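Local atomic coordinates of nitrogenase molybdenum-iron protein alpha chain (Clostridium pasteurianum, PDB entry 4WES), a protein that forms, together with the beta chain, the molybdenum-iron component of nitrogenase, which reduces dinitrogen to ammonia with electrons delivered by the iron protein. Residues 137-148 with 167-177. Residues are numbered along the deposited sequence; the frame is centred on the assembly and turned at random.
With CLF (Fe(8)-S(7) cluster), chain H.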
loop_
_atom_site.group_PDB
_atom_site.type_symbol
_atom_site.label_atom_id
_atom_site.label_comp_id
_atom_site.label_asym_id
_atom_site.label_seq_id
_atom_site.Cartn_x
_atom_site.Cartn_y
_atom_site.Cartn_z
ATOM N N ALA A 137 19.873 34.742 -1.665
ATOM C CA ALA A 137 20.398 35.778 -2.537
ATOM C C ALA A 137 19.615 37.081 -2.398
ATOM O O ALA A 137 20.139 38.174 -2.588
ATOM C CB ALA A 137 20.380 35.296 -3.965
ATOM N N ALA A 138 18.319 36.941 -2.120
ATOM C CA ALA A 138 17.359 38.054 -2.037
ATOM C C ALA A 138 16.119 37.525 -1.364
ATOM O O ALA A 138 15.924 36.309 -1.280
ATOM C CB ALA A 138 17.038 38.624 -3.401
ATOM N N ILE A 139 15.289 38.446 -0.922
ATOM C CA ILE A 139 13.968 38.140 -0.363
ATOM C C ILE A 139 12.934 38.909 -1.134
ATOM O O ILE A 139 13.138 40.082 -1.468
ATOM C CB ILE A 139 13.927 38.472 1.144
ATOM C CG1 ILE A 139 14.899 37.544 1.892
ATOM C CG2 ILE A 139 12.498 38.393 1.700
ATOM C CD1 ILE A 139 15.138 37.896 3.348
ATOM N N GLY A 140 11.820 38.247 -1.473
ATOM C CA GLY A 140 10.661 38.930 -2.025
ATOM C C GLY A 140 9.541 38.981 -1.003
ATOM O O GLY A 140 9.380 38.060 -0.204
ATOM N N VAL A 141 8.754 40.060 -1.053
ATOM C CA VAL A 141 7.582 40.245 -0.222
ATOM C C VAL A 141 6.407 40.503 -1.136
ATOM O O VAL A 141 6.451 41.439 -1.945
ATOM C CB VAL A 141 7.728 41.457 0.686
ATOM C CG1 VAL A 141 6.447 41.650 1.492
ATOM C CG2 VAL A 141 8.947 41.301 1.583
ATOM N N TYR A 142 5.345 39.695 -1.019
ATOM C CA TYR A 142 4.255 39.717 -1.972
ATOM C C TYR A 142 2.956 40.077 -1.257
ATOM O O TYR A 142 2.540 39.364 -0.334
ATOM C CB TYR A 142 4.127 38.338 -2.658
ATOM C CG TYR A 142 5.403 38.004 -3.377
ATOM C CD1 TYR A 142 5.631 38.395 -4.679
ATOM C CD2 TYR A 142 6.418 37.360 -2.720
ATOM C CE1 TYR A 142 6.839 38.143 -5.301
ATOM C CE2 TYR A 142 7.654 37.125 -3.302
ATOM C CZ TYR A 142 7.855 37.524 -4.610
ATOM O OH TYR A 142 9.075 37.321 -5.229
ATOM N N ALA A 143 2.323 41.166 -1.681
ATOM C CA ALA A 143 1.050 41.555 -1.108
ATOM C C ALA A 143 -0.079 40.603 -1.535
ATOM O O ALA A 143 -0.043 40.007 -2.598
ATOM C CB ALA A 143 0.691 42.980 -1.495
ATOM N N THR A 144 -1.081 40.544 -0.681
ATOM C CA THR A 144 -2.297 39.777 -0.870
ATOM C C THR A 144 -3.485 40.707 -0.571
ATOM O O THR A 144 -3.292 41.833 -0.110
ATOM C CB THR A 144 -2.333 38.559 0.050
ATOM O OG1 THR A 144 -2.321 39.001 1.390
ATOM C CG2 THR A 144 -1.212 37.616 -0.253
ATOM N N CYS A 145 -4.716 40.223 -0.797
ATOM C CA CYS A 145 -5.918 41.046 -0.633
ATOM C C CYS A 145 -5.929 42.058 0.518
ATOM O O CYS A 145 -6.273 43.217 0.268
ATOM C CB CYS A 145 -7.165 40.153 -0.595
ATOM S SG CYS A 145 -7.621 39.474 -2.207
ATOM N N PRO A 146 -5.635 41.659 1.773
ATOM C CA PRO A 146 -5.825 42.641 2.854
ATOM C C PRO A 146 -4.770 43.745 2.966
ATOM O O PRO A 146 -4.990 44.713 3.676
ATOM C CB PRO A 146 -5.813 41.805 4.117
ATOM C CG PRO A 146 -5.504 40.437 3.727
ATOM C CD PRO A 146 -5.316 40.322 2.287
ATOM N N VAL A 147 -3.600 43.569 2.340
ATOM C CA VAL A 147 -2.394 44.307 2.709
ATOM C C VAL A 147 -2.519 45.834 2.548
ATOM O O VAL A 147 -2.267 46.596 3.481
ATOM C CB VAL A 147 -1.196 43.772 1.900
ATOM C CG1 VAL A 147 0.015 44.690 2.028
ATOM C CG2 VAL A 147 -0.869 42.381 2.349
ATOM N N GLY A 148 -2.870 46.298 1.364
ATOM C CA GLY A 148 -3.043 47.746 1.181
ATOM C C GLY A 148 -4.175 48.290 2.042
ATOM O O GLY A 148 -4.041 49.378 2.658
ATOM N N ILE A 167 21.131 42.428 2.016
ATOM C CA ILE A 167 20.772 41.778 0.750
ATOM C C ILE A 167 19.531 42.474 0.220
ATOM O O ILE A 167 18.813 43.164 0.952
ATOM C CB ILE A 167 20.530 40.232 0.872
ATOM C CG1 ILE A 167 19.336 39.913 1.767
ATOM C CG2 ILE A 167 21.818 39.544 1.303
ATOM C CD1 ILE A 167 18.870 38.484 1.617
ATOM N N PRO A 168 19.237 42.260 -1.068
ATOM C CA PRO A 168 18.067 42.928 -1.641
ATOM C C PRO A 168 16.758 42.355 -1.085
ATOM O O PRO A 168 16.667 41.132 -0.862
ATOM C CB PRO A 168 18.193 42.630 -3.125
ATOM C CG PRO A 168 19.675 42.373 -3.368
ATOM C CD PRO A 168 20.058 41.648 -2.111
ATOM N N VAL A 169 15.779 43.222 -0.877
ATOM C CA VAL A 169 14.428 42.816 -0.503
ATOM C C VAL A 169 13.508 43.522 -1.473
ATOM O O VAL A 169 13.501 44.747 -1.551
ATOM C CB VAL A 169 14.082 43.152 0.956
ATOM C CG1 VAL A 169 12.739 42.586 1.324
ATOM C CG2 VAL A 169 15.143 42.606 1.914
ATOM N N HIS A 170 12.717 42.758 -2.209
ATOM C CA HIS A 170 11.868 43.303 -3.267
ATOM C C HIS A 170 10.407 43.158 -2.904
ATOM O O HIS A 170 9.922 42.040 -2.701
ATOM C CB HIS A 170 12.115 42.593 -4.583
ATOM C CG HIS A 170 13.548 42.665 -5.017
ATOM N ND1 HIS A 170 14.157 43.862 -5.294
ATOM C CD2 HIS A 170 14.482 41.715 -5.225
ATOM C CE1 HIS A 170 15.400 43.638 -5.669
ATOM N NE2 HIS A 170 15.637 42.354 -5.618
ATOM N N ALA A 171 9.723 44.291 -2.826
ATOM C CA ALA A 171 8.276 44.312 -2.552
ATOM C C ALA A 171 7.459 44.334 -3.838
ATOM O O ALA A 171 7.782 45.039 -4.785
ATOM C CB ALA A 171 7.928 45.517 -1.684
ATOM N N PHE A 172 6.333 43.622 -3.820
ATOM C CA PHE A 172 5.425 43.561 -4.958
ATOM C C PHE A 172 4.008 43.809 -4.478
ATOM O O PHE A 172 3.480 43.013 -3.689
ATOM C CB PHE A 172 5.486 42.187 -5.636
ATOM C CG PHE A 172 6.842 41.840 -6.181
ATOM C CD1 PHE A 172 7.813 41.284 -5.387
ATOM C CD2 PHE A 172 7.147 42.077 -7.516
ATOM C CE1 PHE A 172 9.071 40.968 -5.871
ATOM C CE2 PHE A 172 8.400 41.759 -8.029
ATOM C CZ PHE A 172 9.373 41.225 -7.203
ATOM N N SER A 173 3.376 44.885 -4.970
ATOM C CA SER A 173 2.007 45.211 -4.573
ATOM C C SER A 173 1.028 44.519 -5.507
ATOM O O SER A 173 0.385 45.144 -6.329
ATOM C CB SER A 173 1.796 46.704 -4.570
ATOM O OG SER A 173 2.470 47.293 -3.477
ATOM N N CYS A 174 0.955 43.205 -5.352
ATOM C CA CYS A 174 0.133 42.305 -6.176
ATOM C C CYS A 174 -1.111 41.807 -5.454
ATOM O O CYS A 174 -1.532 40.666 -5.614
ATOM C CB CYS A 174 0.970 41.174 -6.720
ATOM S SG CYS A 174 1.860 40.226 -5.449
ATOM N N GLU A 175 -1.740 42.696 -4.690
ATOM C CA GLU A 175 -3.018 42.364 -4.072
ATOM C C GLU A 175 -3.970 41.739 -5.083
ATOM O O GLU A 175 -4.090 42.207 -6.204
ATOM C CB GLU A 175 -3.678 43.584 -3.444
ATOM C CG GLU A 175 -3.000 44.181 -2.238
ATOM C CD GLU A 175 -1.879 45.178 -2.500
ATOM O OE1 GLU A 175 -1.557 45.888 -1.522
ATOM O OE2 GLU A 175 -1.338 45.263 -3.622
ATOM N N GLY A 176 -4.693 40.694 -4.657
ATOM C CA GLY A 176 -5.399 39.867 -5.628
ATOM C C GLY A 176 -6.443 40.515 -6.444
ATOM O O GLY A 176 -6.662 40.115 -7.585
ATOM N N TYR A 177 -7.091 41.539 -5.903
ATOM C CA TYR A 177 -8.177 42.215 -6.624
ATOM C C TYR A 177 -7.714 43.203 -7.686
ATOM O O TYR A 177 -8.540 43.713 -8.444
ATOM C CB TYR A 177 -9.085 42.951 -5.657
ATOM C CG TYR A 177 -8.319 43.943 -4.783
ATOM C CD1 TYR A 177 -7.937 45.171 -5.269
ATOM C CD2 TYR A 177 -7.966 43.617 -3.491
ATOM C CE1 TYR A 177 -7.237 46.070 -4.500
ATOM C CE2 TYR A 177 -7.257 44.493 -2.702
ATOM C CZ TYR A 177 -6.886 45.726 -3.210
ATOM O OH TYR A 177 -6.180 46.578 -2.401
HETATM FE FE1 CLF H . -6.586 37.442 -2.590
HETATM FE FE2 CLF H . -7.290 35.069 -2.927
HETATM FE FE3 CLF H . -5.332 36.022 -4.629
HETATM FE FE4 CLF H . -4.874 35.547 -1.999
HETATM S S1 CLF H . -6.813 36.021 -0.688
HETATM S S2A CLF H . -7.563 36.658 -4.559
HETATM S S4A CLF H . -5.361 33.990 -3.589
HETATM S S3A CLF H . -4.316 37.490 -3.125
HETATM FE FE5 CLF H . -5.018 33.389 0.688
HETATM FE FE6 CLF H . -7.647 34.966 2.607
HETATM FE FE7 CLF H . -7.363 32.388 1.693
HETATM FE FE8 CLF H . -8.000 34.002 -0.362
HETATM S S2B CLF H . -5.767 33.661 2.752
HETATM S S3B CLF H . -9.254 33.713 1.513
HETATM S S4B CLF H . -6.580 32.174 -0.468
HETATM O O HOH W 1 -5.272 45.662 0.021
#
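Ile139 to Tyr142 pair with Val169 to Phe172 as neighbouring parallel strands of a Rossmann-like four-stranded sheet, joined through helix 154-165 in a beta-alpha-beta crossover. The pairing illustrates how loops leaving the C-terminal ends of parallel strands build a cofactor site. Five backbone hydrogen bonds set the register, from Ile139 N to Pro168 O at 3.0 Å through to Ala143 N on Phe172 O. On the face toward helix 154-165, CG1 of Val169, anti to its own backbone N (chi1 -174°), is a bump fitted between CG2 of Ile139 and CG2 of Val141, 4.0 Å from the latter. The opposite face carries the rings of Tyr142 and Phe172, side by side and nearly parallel (planes at 5°) but offset along their planes, with little ring-on-ring overlap; CE1 of Tyr142 comes 3.3 Å from CD1 of Phe172. Gly140 supplies the hollow here: with no side chain, it accommodates the Tyr142 hydroxyl, which bonds to His71. Beyond the strands, Glu175 bends at chi2 (85°), bringing its carboxylate carbon CD 3.5 Å from the Ala143 methyl CB, while OE2 forms a salt bridge with Lys178. Gly176, equally bare, lies close against the cluster, its N 3.6 Å from sulfide S3A. A water links Cys145 O to Tyr177 OH, and Cys145 SG binds iron FE1 of the Fe(8)-S(7) cluster at 2.3 Å.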